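Local coordinates for transferrin binding protein B (Actinobacillus suis, PDB 3PQU), which probably binds host transferrin as a lipoprotein of the bacterial outer membrane and so serves iron acquisition by this porcine pathogen, at residues T261-I266 against P287-S292; Y131-K136 against I144-I149; F347-L352 against Q548-S553; S474-N479 against A496-N501; G220-K225 against N255-V260. One frame throughout, in Å; residues are numbered along the deposited sequence.

Contact 1: T261-I266 against P287-S292; sequences TKRYSI and PIFTDS
Arg263 and Phe289 both carry CG anti to the carbonyl carbon (chi1 -69° and -62°), and the arginine chain then bends at chi2 and chi3, putting NE over the Phe289 ring. They meet where a loop packs against a strand of the antiparallel N-lobe beta barrel: strand 260-271 supplies Arg263 and Tyr264, the two residues of a classic beta bulge facing Leu246, while Phe289 is the centre of an inverse gamma turn in the loop before strand 292-300. Guanidinium and ring stack with their planes 23° apart. The cation-pi contact is off-centre, CZ of Arg263 standing 4.1 Å from the Phe289 ring centroid, and NH2 of Arg263 comes to 3.3 Å from CE2 of Phe289. Ile288 CG1 lies over the opposite face, offset toward the rim. Tyr264 crosses Phe289 at about a right angle, CE2 of Tyr264 at the edge of the Phe289 ring, 3.9 Å from CD1. Phe311 and Phe178, meeting Tyr264 and Phe289 edge-to-face, extend this aromatic packing. A water donates to both Arg263 O and Phe289 O, bridging bulge and turn. OH of Tyr264 donates a hydrogen bond to the backbone O of Thr290, 2.7 Å away, in the carbonyl plane and on a lone pair.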
# COMPACT_ATOMS: atom_id res chain seq x y z
N THR A 261 25.83 -9.45 15.29
CA THR A 261 25.81 -8.08 15.81
C THR A 261 24.56 -7.33 15.43
O THR A 261 24.09 -7.42 14.31
CB THR A 261 27.07 -7.27 15.40
OG1 THR A 261 27.23 -7.32 13.98
CG2 THR A 261 28.31 -7.84 16.07
N LYS A 262 24.00 -6.59 16.39
CA LYS A 262 22.86 -5.74 16.10
C LYS A 262 23.37 -4.45 15.45
O LYS A 262 24.18 -3.74 16.04
CB LYS A 262 22.06 -5.42 17.36
CG LYS A 262 20.79 -4.62 17.05
CD LYS A 262 20.10 -4.11 18.31
CE LYS A 262 19.73 -5.25 19.23
NZ LYS A 262 18.88 -4.79 20.39
N ARG A 263 22.90 -4.18 14.24
CA ARG A 263 23.28 -2.98 13.50
C ARG A 263 22.31 -1.81 13.75
O ARG A 263 22.71 -0.65 13.72
CB ARG A 263 23.28 -3.26 12.00
CG ARG A 263 24.38 -4.18 11.53
CD ARG A 263 25.70 -3.44 11.51
NE ARG A 263 26.53 -3.86 10.39
CZ ARG A 263 27.84 -3.65 10.32
NH1 ARG A 263 28.47 -3.02 11.31
NH2 ARG A 263 28.53 -4.07 9.27
N TYR A 264 21.03 -2.12 13.97
CA TYR A 264 20.01 -1.07 14.11
C TYR A 264 18.91 -1.43 15.09
O TYR A 264 18.54 -2.61 15.22
CB TYR A 264 19.35 -0.78 12.77
CG TYR A 264 20.12 0.10 11.83
CD1 TYR A 264 20.16 1.49 12.01
CD2 TYR A 264 20.79 -0.45 10.73
CE1 TYR A 264 20.87 2.29 11.13
CE2 TYR A 264 21.48 0.33 9.86
CZ TYR A 264 21.52 1.71 10.06
OH TYR A 264 22.22 2.48 9.16
N SER A 265 18.38 -0.41 15.77
CA SER A 265 17.11 -0.50 16.49
C SER A 265 16.09 0.33 15.73
O SER A 265 16.42 1.38 15.18
CB SER A 265 17.19 0.08 17.94
OG SER A 265 18.07 -0.67 18.76
N ILE A 266 14.84 -0.08 15.74
CA ILE A 266 13.85 0.65 14.96
C ILE A 266 12.67 1.05 15.83
O ILE A 266 12.27 0.32 16.73
CB ILE A 266 13.37 -0.24 13.78
CG1 ILE A 266 14.48 -0.33 12.72
CG2 ILE A 266 12.08 0.29 13.21
CD1 ILE A 266 14.13 -1.19 11.55
N PRO A 287 31.10 4.45 9.17
CA PRO A 287 30.84 5.48 8.16
C PRO A 287 29.60 5.23 7.31
O PRO A 287 29.09 6.18 6.71
CB PRO A 287 32.10 5.47 7.28
CG PRO A 287 32.73 4.11 7.53
CD PRO A 287 32.36 3.70 8.92
N ILE A 288 29.08 4.00 7.26
CA ILE A 288 27.84 3.84 6.49
C ILE A 288 26.60 3.47 7.28
O ILE A 288 25.50 3.88 6.91
CB ILE A 288 28.01 2.92 5.25
CG1 ILE A 288 28.30 1.50 5.66
CG2 ILE A 288 29.12 3.43 4.32
CD1 ILE A 288 28.26 0.48 4.44
N PHE A 289 26.76 2.69 8.35
CA PHE A 289 25.61 2.30 9.17
C PHE A 289 25.30 3.38 10.21
O PHE A 289 25.68 3.28 11.38
CB PHE A 289 25.82 0.89 9.77
CG PHE A 289 25.93 -0.18 8.70
CD1 PHE A 289 24.82 -0.59 8.00
CD2 PHE A 289 27.16 -0.71 8.36
CE1 PHE A 289 24.92 -1.56 6.97
CE2 PHE A 289 27.27 -1.69 7.35
CZ PHE A 289 26.15 -2.10 6.66
N THR A 290 24.60 4.42 9.75
CA THR A 290 24.35 5.61 10.56
C THR A 290 22.85 5.78 10.77
O THR A 290 22.07 4.99 10.25
CB THR A 290 24.86 6.85 9.84
OG1 THR A 290 24.36 6.82 8.50
CG2 THR A 290 26.40 6.90 9.82
N ASP A 291 22.46 6.82 11.51
CA ASP A 291 21.06 7.06 11.88
C ASP A 291 20.22 7.49 10.70
O ASP A 291 20.73 8.13 9.78
CB ASP A 291 20.96 8.19 12.93
CG ASP A 291 21.53 7.81 14.27
OD1 ASP A 291 21.61 6.58 14.56
OD2 ASP A 291 21.87 8.74 15.03
N SER A 292 18.92 7.19 10.76
CA SER A 292 17.97 7.67 9.77
C SER A 292 16.71 8.20 10.42
O SER A 292 16.16 7.54 11.28
CB SER A 292 17.52 6.54 8.82
OG SER A 292 16.44 7.01 7.98
O HOH W 1 25.19 0.88 13.21

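Contact 2: Y131-K136 against I144-I149; sequences YSEIVK and IFKNGI
The hairpin of strands 133-136 and 142-146, a small two-stranded antiparallel sheet on the surface of the N-lobe handle, is held here by its backbone ladder. Glu133 and Lys146 form a hydrogen-bonded pair, with Glu133 N to Lys146 O at 2.8 Å and Lys146 N to Glu133 O at 2.9 Å. Val135 N donates to Ile144 O, but the return bond from Ile144 N to Val135 O is weak. Beyond the strand ends, Tyr131 N still reaches Gly148 O at 2.9 Å, while Arg50 also binds the carbonyl of Tyr131. On one face Ile134 and Phe145 lie side by side, CG1 of Ile134 packing 3.6 Å from CD1 of Phe145. The other face carries Val135 beside Ile144, their CB atoms 3.8 Å apart, and Glu133 beside Lys146. The extended chains of this last pair leave Glu133 OE2 4.9 Å from Lys146 NZ, and a water joins the two atoms. Cross-strand neighbours pointing the same way, with alternate pairs on alternate faces, are typical of a regular antiparallel beta hairpin.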
# COMPACT_ATOMS: atom_id res chain seq x y z
N TYR A 131 28.60 -6.90 -14.83
CA TYR A 131 28.07 -6.22 -16.02
C TYR A 131 28.84 -4.94 -16.31
O TYR A 131 29.05 -4.09 -15.45
CB TYR A 131 26.56 -5.90 -15.84
CG TYR A 131 26.01 -5.07 -16.99
CD1 TYR A 131 25.72 -5.67 -18.23
CD2 TYR A 131 25.81 -3.70 -16.86
CE1 TYR A 131 25.24 -4.91 -19.30
CE2 TYR A 131 25.31 -2.93 -17.93
CZ TYR A 131 25.03 -3.54 -19.13
OH TYR A 131 24.55 -2.80 -20.18
N SER A 132 29.27 -4.79 -17.55
CA SER A 132 30.16 -3.71 -17.92
C SER A 132 29.41 -2.68 -18.74
O SER A 132 28.82 -3.00 -19.77
CB SER A 132 31.33 -4.30 -18.73
OG SER A 132 32.13 -3.28 -19.27
N GLU A 133 29.40 -1.43 -18.28
CA GLU A 133 28.81 -0.35 -19.07
C GLU A 133 29.90 0.59 -19.53
O GLU A 133 30.59 1.21 -18.71
CB GLU A 133 27.75 0.44 -18.27
CG GLU A 133 27.10 1.56 -19.09
CD GLU A 133 26.22 2.48 -18.25
OE1 GLU A 133 25.35 3.18 -18.83
OE2 GLU A 133 26.39 2.51 -17.02
N ILE A 134 30.08 0.65 -20.84
CA ILE A 134 31.02 1.58 -21.44
C ILE A 134 30.26 2.44 -22.42
O ILE A 134 29.65 1.93 -23.36
CB ILE A 134 32.15 0.86 -22.16
CG1 ILE A 134 33.02 0.08 -21.16
CG2 ILE A 134 33.00 1.84 -22.94
CD1 ILE A 134 34.08 -0.78 -21.80
N VAL A 135 30.27 3.75 -22.20
CA VAL A 135 29.66 4.69 -23.13
C VAL A 135 30.69 5.62 -23.76
O VAL A 135 31.50 6.23 -23.06
CB VAL A 135 28.59 5.54 -22.43
CG1 VAL A 135 27.88 6.44 -23.43
CG2 VAL A 135 27.59 4.64 -21.71
N LYS A 136 30.64 5.73 -25.08
CA LYS A 136 31.55 6.60 -25.82
C LYS A 136 30.80 7.77 -26.45
O LYS A 136 29.60 7.69 -26.71
CB LYS A 136 32.30 5.80 -26.88
CG LYS A 136 33.22 4.74 -26.31
CD LYS A 136 33.63 3.75 -27.39
CE LYS A 136 34.84 2.94 -26.97
NZ LYS A 136 35.33 2.06 -28.08
N ILE A 144 32.01 7.12 -19.88
CA ILE A 144 31.40 6.32 -18.82
C ILE A 144 31.98 4.91 -18.85
O ILE A 144 32.01 4.24 -19.89
CB ILE A 144 29.86 6.27 -18.94
CG1 ILE A 144 29.26 7.66 -18.78
CG2 ILE A 144 29.26 5.32 -17.88
CD1 ILE A 144 27.76 7.64 -18.61
N PHE A 145 32.50 4.48 -17.70
CA PHE A 145 32.97 3.12 -17.54
C PHE A 145 32.68 2.62 -16.14
O PHE A 145 33.31 3.06 -15.19
CB PHE A 145 34.47 3.02 -17.80
CG PHE A 145 35.03 1.65 -17.50
CD1 PHE A 145 34.33 0.51 -17.88
CD2 PHE A 145 36.23 1.50 -16.83
CE1 PHE A 145 34.82 -0.76 -17.60
CE2 PHE A 145 36.73 0.23 -16.55
CZ PHE A 145 36.03 -0.90 -16.93
N LYS A 146 31.70 1.72 -16.05
CA LYS A 146 31.31 1.11 -14.78
C LYS A 146 31.32 -0.41 -14.96
O LYS A 146 31.07 -0.91 -16.06
CB LYS A 146 29.93 1.61 -14.35
CG LYS A 146 29.82 3.14 -14.18
CD LYS A 146 28.38 3.58 -13.85
CE LYS A 146 28.32 5.04 -13.38
NZ LYS A 146 26.92 5.48 -13.15
N ASN A 147 31.63 -1.14 -13.90
CA ASN A 147 31.75 -2.59 -14.00
C ASN A 147 31.49 -3.29 -12.69
O ASN A 147 31.49 -2.66 -11.64
CB ASN A 147 33.12 -2.99 -14.55
CG ASN A 147 33.12 -4.41 -15.11
OD1 ASN A 147 32.07 -4.96 -15.41
ND2 ASN A 147 34.29 -5.01 -15.22
N GLY A 148 31.21 -4.60 -12.74
CA GLY A 148 30.89 -5.33 -11.54
C GLY A 148 29.38 -5.47 -11.30
O GLY A 148 28.60 -5.50 -12.24
N ILE A 149 28.98 -5.60 -10.04
CA ILE A 149 27.55 -5.79 -9.71
C ILE A 149 26.68 -4.68 -10.29
O ILE A 149 27.01 -3.50 -10.20
CB ILE A 149 27.32 -5.93 -8.18
CG1 ILE A 149 27.82 -7.31 -7.71
CG2 ILE A 149 25.83 -5.75 -7.77
CD1 ILE A 149 27.80 -7.46 -6.20
O HOH W 2 24.67 4.28 -15.06

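Contact 3: F347-L352 against Q548-S553; sequences FNAKEL and QFHHKS
His550 meets Phe347 through one polar contact: its ND1 donates to the carbonyl O of Phe347 at 2.8 Å, a weak hydrogen bond bent to 116° at the hydrogen. With CG between the backbone N and the carbonyl carbon (chi1 55°), the imidazole is turned to Phe347 O, which lies 3.2 Å from both CB and CG of His550. Van der Waals contacts make up the rest. The Ala349 backbone N stands over one face of the imidazole, offset toward the rim, and CB of Ala349 packs 3.6 Å from NE2 of His550. Phe347 presses its CB to 3.5 Å from His551 O. The side chains of Phe347 and Lys552 cross at about a right angle, CD of Lys552 lying at the ring edge, 4.1 Å from CD2 of Phe347. The ammonium of Lys552 binds Thr345 O. These contacts join the C-lobe handle, at and just before strand 349-351, to the end of barrel strand 544-551. If ND1 donates as the geometry suggests, the imidazole would carry a proton on that nitrogen.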
# COMPACT_ATOMS: atom_id res chain seq x y z
N PHE A 347 -21.65 -6.44 -12.22
CA PHE A 347 -22.19 -6.15 -10.89
C PHE A 347 -21.49 -6.98 -9.80
O PHE A 347 -22.13 -7.44 -8.86
CB PHE A 347 -23.71 -6.35 -10.88
CG PHE A 347 -24.43 -5.53 -11.91
CD1 PHE A 347 -24.87 -4.25 -11.61
CD2 PHE A 347 -24.63 -6.02 -13.19
CE1 PHE A 347 -25.51 -3.48 -12.56
CE2 PHE A 347 -25.28 -5.25 -14.15
CZ PHE A 347 -25.72 -3.98 -13.84
N ASN A 348 -20.18 -7.16 -9.97
CA ASN A 348 -19.34 -7.79 -8.96
C ASN A 348 -18.32 -6.80 -8.37
O ASN A 348 -18.06 -5.75 -8.96
CB ASN A 348 -18.62 -9.01 -9.53
CG ASN A 348 -17.73 -8.67 -10.71
OD1 ASN A 348 -17.45 -7.50 -10.97
ND2 ASN A 348 -17.27 -9.69 -11.43
N ALA A 349 -17.76 -7.14 -7.22
CA ALA A 349 -16.88 -6.23 -6.48
C ALA A 349 -15.44 -6.73 -6.42
O ALA A 349 -15.18 -7.93 -6.48
CB ALA A 349 -17.41 -6.00 -5.07
N LYS A 350 -14.51 -5.80 -6.29
CA LYS A 350 -13.09 -6.12 -6.19
C LYS A 350 -12.43 -5.15 -5.21
O LYS A 350 -12.90 -4.02 -5.05
CB LYS A 350 -12.42 -6.02 -7.57
CG LYS A 350 -13.14 -6.77 -8.68
CD LYS A 350 -12.47 -6.57 -10.03
CE LYS A 350 -13.16 -7.39 -11.12
NZ LYS A 350 -13.14 -8.85 -10.81
N GLU A 351 -11.35 -5.58 -4.57
CA GLU A 351 -10.66 -4.70 -3.62
C GLU A 351 -9.88 -3.63 -4.36
O GLU A 351 -9.47 -3.83 -5.50
CB GLU A 351 -9.73 -5.51 -2.71
CG GLU A 351 -10.44 -6.57 -1.89
CD GLU A 351 -11.44 -5.99 -0.92
OE1 GLU A 351 -11.32 -4.80 -0.56
OE2 GLU A 351 -12.36 -6.74 -0.49
N LEU A 352 -9.70 -2.48 -3.71
CA LEU A 352 -8.82 -1.42 -4.22
C LEU A 352 -7.64 -1.26 -3.29
O LEU A 352 -7.75 -1.51 -2.09
CB LEU A 352 -9.58 -0.08 -4.30
CG LEU A 352 -10.75 0.07 -5.28
CD1 LEU A 352 -11.49 1.37 -5.02
CD2 LEU A 352 -10.26 -0.00 -6.73
N GLN A 548 -22.32 -0.71 0.33
CA GLN A 548 -22.54 -1.05 -1.07
C GLN A 548 -23.36 -2.32 -1.17
O GLN A 548 -23.44 -3.12 -0.23
CB GLN A 548 -21.20 -1.28 -1.77
CG GLN A 548 -20.85 -2.76 -1.85
CD GLN A 548 -19.51 -3.07 -1.23
OE1 GLN A 548 -18.70 -2.17 -0.98
NE2 GLN A 548 -19.26 -4.35 -0.99
N PHE A 549 -23.96 -2.52 -2.34
CA PHE A 549 -24.53 -3.80 -2.68
C PHE A 549 -24.54 -3.98 -4.19
O PHE A 549 -24.42 -3.02 -4.95
CB PHE A 549 -25.92 -3.98 -2.07
CG PHE A 549 -26.91 -2.91 -2.46
CD1 PHE A 549 -27.69 -3.05 -3.59
CD2 PHE A 549 -27.07 -1.78 -1.68
CE1 PHE A 549 -28.61 -2.08 -3.95
CE2 PHE A 549 -27.99 -0.80 -2.03
CZ PHE A 549 -28.76 -0.95 -3.17
N HIS A 550 -24.65 -5.23 -4.62
CA HIS A 550 -24.63 -5.54 -6.03
C HIS A 550 -25.24 -6.90 -6.26
O HIS A 550 -25.14 -7.79 -5.41
CB HIS A 550 -23.20 -5.50 -6.57
CG HIS A 550 -22.25 -6.39 -5.84
ND1 HIS A 550 -21.89 -7.68 -6.06
CD2 HIS A 550 -21.53 -5.97 -4.74
CE1 HIS A 550 -20.98 -8.01 -5.08
NE2 HIS A 550 -20.77 -6.96 -4.31
N HIS A 551 -25.90 -7.06 -7.40
CA HIS A 551 -26.47 -8.35 -7.74
C HIS A 551 -26.56 -8.54 -9.24
O HIS A 551 -26.86 -7.60 -9.99
CB HIS A 551 -27.85 -8.52 -7.10
CG HIS A 551 -28.36 -9.93 -7.15
ND1 HIS A 551 -27.84 -10.93 -6.35
CD2 HIS A 551 -29.33 -10.50 -7.89
CE1 HIS A 551 -28.47 -12.06 -6.60
NE2 HIS A 551 -29.38 -11.83 -7.53
N LYS A 552 -26.27 -9.76 -9.68
CA LYS A 552 -26.30 -10.11 -11.09
C LYS A 552 -27.33 -11.22 -11.28
O LYS A 552 -27.20 -12.30 -10.70
CB LYS A 552 -24.92 -10.58 -11.54
CG LYS A 552 -24.88 -11.12 -12.96
CD LYS A 552 -24.56 -10.03 -13.97
CE LYS A 552 -24.32 -10.62 -15.35
NZ LYS A 552 -23.80 -9.60 -16.31
N SER A 553 -28.37 -10.92 -12.05
CA SER A 553 -29.44 -11.88 -12.30
C SER A 553 -29.92 -11.72 -13.73
O SER A 553 -29.79 -10.65 -14.32
CB SER A 553 -30.61 -11.66 -11.33
OG SER A 553 -31.62 -12.63 -11.51

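Contact 4: S474-N479 against A496-N501; sequences SDKKVN and ATINGN
A beta hairpin of the C-lobe barrel, strands 477-482 and 492-499, brings Val478 and Ile498 together on the face that they share with Ala496. The two side chains cross at about a right angle, and CG2 of Val478 presses on CG1 of Ile498 at 3.5 Å, tighter than usual for carbon atoms. With CG1 anti to the backbone N (chi1 179°), Val478 turns CG2, the branch anti to the carbonyl carbon, to Ile498. Phe537 of strand 531-538 touches both residues, continuing this apolar packing. Lys476 and Lys477 together face Asn472 in a G1 beta bulge, where the chain enters strand 477-482. From the bulge, Lys476 O accepts a hydrogen bond from Ile498 N at 3.3 Å, the donor standing well above the carbonyl plane. Val478 and Ala496 are a hydrogen-bonded antiparallel pair: Val478 N to Ala496 O is 3.3 Å and nearly straight at the hydrogen (176°), and Ala496 N to Val478 O is 3.1 Å. Lys476 lays CD 3.9 Å from CG2 of Ile498. On the Thr497 face the bent chain of Lys477 carries CE to 3.0 Å from Ala496 O.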
# COMPACT_ATOMS: atom_id res chain seq x y z
N SER A 474 -28.05 1.06 20.53
CA SER A 474 -28.48 0.27 21.69
C SER A 474 -28.80 -1.18 21.34
O SER A 474 -28.20 -2.10 21.90
CB SER A 474 -29.65 0.93 22.40
OG SER A 474 -29.19 1.89 23.34
N ASP A 475 -29.73 -1.39 20.42
CA ASP A 475 -30.04 -2.75 20.00
C ASP A 475 -29.39 -3.08 18.66
O ASP A 475 -29.88 -3.92 17.90
CB ASP A 475 -31.55 -3.02 19.98
CG ASP A 475 -32.32 -1.94 19.26
OD1 ASP A 475 -31.79 -1.38 18.29
OD2 ASP A 475 -33.47 -1.66 19.68
N LYS A 476 -28.27 -2.41 18.39
CA LYS A 476 -27.40 -2.72 17.26
C LYS A 476 -28.14 -2.93 15.94
O LYS A 476 -28.02 -3.98 15.31
CB LYS A 476 -26.53 -3.95 17.57
CG LYS A 476 -25.59 -3.75 18.74
CD LYS A 476 -24.64 -2.59 18.48
CE LYS A 476 -23.74 -2.34 19.68
NZ LYS A 476 -22.89 -3.52 19.99
N LYS A 477 -28.89 -1.92 15.52
CA LYS A 477 -29.64 -2.02 14.27
C LYS A 477 -29.49 -0.79 13.38
O LYS A 477 -29.45 0.35 13.84
CB LYS A 477 -31.12 -2.28 14.55
CG LYS A 477 -31.41 -3.68 15.06
CD LYS A 477 -32.27 -4.46 14.07
CE LYS A 477 -31.49 -4.87 12.83
NZ LYS A 477 -32.36 -5.55 11.82
N VAL A 478 -29.40 -1.06 12.08
CA VAL A 478 -29.39 -0.00 11.08
C VAL A 478 -30.56 -0.23 10.14
O VAL A 478 -30.74 -1.34 9.62
CB VAL A 478 -28.07 -0.01 10.28
CG1 VAL A 478 -28.09 1.08 9.21
CG2 VAL A 478 -26.88 0.17 11.21
N ASN A 479 -31.37 0.80 9.94
CA ASN A 479 -32.46 0.72 8.97
C ASN A 479 -32.39 1.89 8.01
O ASN A 479 -32.24 3.04 8.42
CB ASN A 479 -33.81 0.68 9.68
CG ASN A 479 -33.92 -0.51 10.60
OD1 ASN A 479 -34.28 -1.61 10.18
ND2 ASN A 479 -33.58 -0.31 11.87
N ALA A 496 -30.17 -4.10 8.37
CA ALA A 496 -28.85 -4.61 8.67
C ALA A 496 -28.56 -4.69 10.16
O ALA A 496 -29.29 -4.14 10.98
CB ALA A 496 -27.78 -3.78 7.96
N THR A 497 -27.48 -5.38 10.50
CA THR A 497 -27.08 -5.53 11.88
C THR A 497 -25.68 -4.96 12.10
O THR A 497 -24.75 -5.23 11.33
CB THR A 497 -27.12 -7.00 12.31
OG1 THR A 497 -28.47 -7.49 12.21
CG2 THR A 497 -26.65 -7.14 13.75
N ILE A 498 -25.54 -4.17 13.16
CA ILE A 498 -24.25 -3.64 13.55
C ILE A 498 -23.41 -4.70 14.24
O ILE A 498 -23.79 -5.22 15.28
CB ILE A 498 -24.40 -2.46 14.52
CG1 ILE A 498 -25.28 -1.36 13.91
CG2 ILE A 498 -23.04 -1.94 14.93
CD1 ILE A 498 -25.46 -0.17 14.82
N ASN A 499 -22.27 -5.02 13.64
CA ASN A 499 -21.31 -5.88 14.29
C ASN A 499 -19.94 -5.23 14.18
O ASN A 499 -19.43 -5.01 13.08
CB ASN A 499 -21.30 -7.27 13.64
CG ASN A 499 -20.48 -8.27 14.43
OD1 ASN A 499 -20.53 -8.30 15.66
ND2 ASN A 499 -19.73 -9.11 13.73
N GLY A 500 -19.35 -4.90 15.33
CA GLY A 500 -18.07 -4.22 15.38
C GLY A 500 -18.17 -2.76 14.95
O GLY A 500 -18.93 -1.99 15.52
N ASN A 501 -17.38 -2.39 13.95
CA ASN A 501 -17.45 -1.03 13.42
C ASN A 501 -18.04 -1.00 12.02
O ASN A 501 -17.81 -0.06 11.26
CB ASN A 501 -16.07 -0.38 13.43
CG ASN A 501 -15.01 -1.24 12.76
OD1 ASN A 501 -15.33 -2.23 12.12
ND2 ASN A 501 -13.75 -0.85 12.92

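Contact 5: G220-K225 against N255-V260; sequences GDNEVK and NKAQEV
Asn222 and Ala257 mark the nearest approach of two backbones that run in roughly the same direction: the end-to-end directions of 222-225 and 255-260 differ by 20°, and the two CA atoms are 5.4 Å apart. No direct backbone-to-backbone hydrogen bond joins them; a water takes that place, donating to Glu223 O and accepting from Gln258 N, 2.8 Å from each. The side chain of Gln258 makes the direct bond. With CG anti to the backbone N (chi1 -174°) the extended chain points across, and OE1 accepts from Lys225 N at 2.8 Å, the donor lying nearly along the C=O axis. The amide is gripped at its other end too, since NE2 donates to Gly226 O and Gly250 O. The side chains of Lys225 and Gln258 pass alongside one another, running opposite ways, and CB of Lys225 also packs 3.9 Å from CG2 of Val260. At the other end of the contact, ND2 of Asn222 lies 3.4 Å from the backbone C of Lys256 and binds Asn253 O, while OD1 of Asn222 touches CB of Ala257 at 3.5 Å. This surface contact ties the excursion carrying the short strand pair 218-219 and 222-223, which leaves the N-lobe barrel between strands 170-183 and 229-236, to the loop linking barrel strands 241-249 and 260-271.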
# COMPACT_ATOMS: atom_id res chain seq x y z
N GLY A 220 31.61 -28.24 13.80
CA GLY A 220 32.44 -28.51 14.95
C GLY A 220 31.53 -28.29 16.14
O GLY A 220 30.39 -28.77 16.14
N ASP A 221 31.99 -27.55 17.14
CA ASP A 221 31.11 -27.20 18.25
C ASP A 221 30.64 -25.75 18.17
O ASP A 221 30.34 -25.12 19.18
CB ASP A 221 31.76 -27.49 19.61
CG ASP A 221 31.40 -28.87 20.13
OD1 ASP A 221 30.43 -28.99 20.90
OD2 ASP A 221 32.09 -29.84 19.74
N ASN A 222 30.59 -25.24 16.95
CA ASN A 222 30.07 -23.90 16.71
C ASN A 222 28.63 -23.97 16.23
O ASN A 222 28.37 -24.48 15.14
CB ASN A 222 30.96 -23.17 15.69
CG ASN A 222 32.31 -22.77 16.28
OD1 ASN A 222 32.42 -22.48 17.47
ND2 ASN A 222 33.35 -22.75 15.44
N GLU A 223 27.70 -23.49 17.05
CA GLU A 223 26.28 -23.45 16.69
C GLU A 223 25.98 -22.28 15.76
O GLU A 223 26.47 -21.17 15.97
CB GLU A 223 25.39 -23.32 17.94
CG GLU A 223 25.57 -24.39 19.01
CD GLU A 223 24.74 -24.11 20.26
OE1 GLU A 223 23.80 -23.29 20.16
OE2 GLU A 223 25.01 -24.69 21.35
N VAL A 224 25.18 -22.53 14.73
CA VAL A 224 24.70 -21.47 13.86
C VAL A 224 23.55 -20.73 14.54
O VAL A 224 22.53 -21.34 14.86
CB VAL A 224 24.23 -22.02 12.50
CG1 VAL A 224 23.57 -20.91 11.67
CG2 VAL A 224 25.40 -22.63 11.75
N LYS A 225 23.73 -19.44 14.78
CA LYS A 225 22.71 -18.65 15.47
C LYS A 225 21.80 -17.91 14.51
O LYS A 225 20.67 -17.58 14.86
CB LYS A 225 23.36 -17.63 16.42
CG LYS A 225 24.42 -18.21 17.36
CD LYS A 225 23.82 -18.86 18.59
CE LYS A 225 24.90 -19.49 19.48
NZ LYS A 225 25.78 -18.49 20.14
N ASN A 255 36.26 -23.52 12.26
CA ASN A 255 37.41 -22.75 12.74
C ASN A 255 37.03 -21.41 13.35
O ASN A 255 37.89 -20.69 13.87
CB ASN A 255 38.37 -22.48 11.59
CG ASN A 255 38.88 -23.74 10.96
OD1 ASN A 255 38.92 -24.79 11.59
ND2 ASN A 255 39.29 -23.64 9.70
N LYS A 256 35.76 -21.05 13.27
CA LYS A 256 35.35 -19.70 13.64
C LYS A 256 33.90 -19.62 14.12
O LYS A 256 32.98 -19.84 13.33
CB LYS A 256 35.55 -18.75 12.46
CG LYS A 256 34.83 -17.43 12.59
CD LYS A 256 35.24 -16.47 11.50
CE LYS A 256 34.52 -15.14 11.66
NZ LYS A 256 34.65 -14.60 13.05
N ALA A 257 33.72 -19.31 15.40
CA ALA A 257 32.38 -19.13 15.95
C ALA A 257 31.68 -17.93 15.28
O ALA A 257 32.33 -17.00 14.81
CB ALA A 257 32.43 -18.96 17.46
N GLN A 258 30.35 -17.96 15.24
CA GLN A 258 29.59 -16.95 14.53
C GLN A 258 29.48 -15.66 15.32
O GLN A 258 29.18 -15.68 16.51
CB GLN A 258 28.18 -17.45 14.17
CG GLN A 258 27.44 -16.44 13.29
CD GLN A 258 26.09 -16.93 12.78
OE1 GLN A 258 25.32 -17.51 13.53
NE2 GLN A 258 25.79 -16.67 11.50
N GLU A 259 29.74 -14.52 14.68
CA GLU A 259 29.54 -13.23 15.33
C GLU A 259 28.21 -12.62 14.91
O GLU A 259 28.02 -12.27 13.74
CB GLU A 259 30.72 -12.28 15.04
CG GLU A 259 32.06 -12.82 15.54
CD GLU A 259 33.17 -11.79 15.46
OE1 GLU A 259 32.97 -10.64 15.89
OE2 GLU A 259 34.27 -12.15 14.98
N VAL A 260 27.29 -12.50 15.86
CA VAL A 260 26.00 -11.89 15.57
C VAL A 260 25.98 -10.47 16.15
O VAL A 260 26.14 -10.29 17.35
CB VAL A 260 24.87 -12.71 16.20
CG1 VAL A 260 23.52 -12.00 15.99
CG2 VAL A 260 24.86 -14.12 15.62
O HOH W 3 28.88 -19.93 16.54

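How the contacts relate
Contacts 1 and 5 belong to the N-lobe barrel and follow one another in the chain: segment 255-260 of contact 5 runs straight into 261-266 of contact 1, though their centres are about 23 Å apart. Contact 2 lies in the N-lobe handle, its centre about 31 Å from that of contact 1. The C-lobe holds contacts 3 and 4, whose centres are about 22 Å apart and which reach the same barrel sheet; contact 3 couples that barrel to the C-lobe handle, and contact 4 falls between its two segments in sequence. Across the lobes the contacts are far apart: the centres of contacts 1 and 3 about 48 Å, those of contacts 2 and 4 about 65 Å.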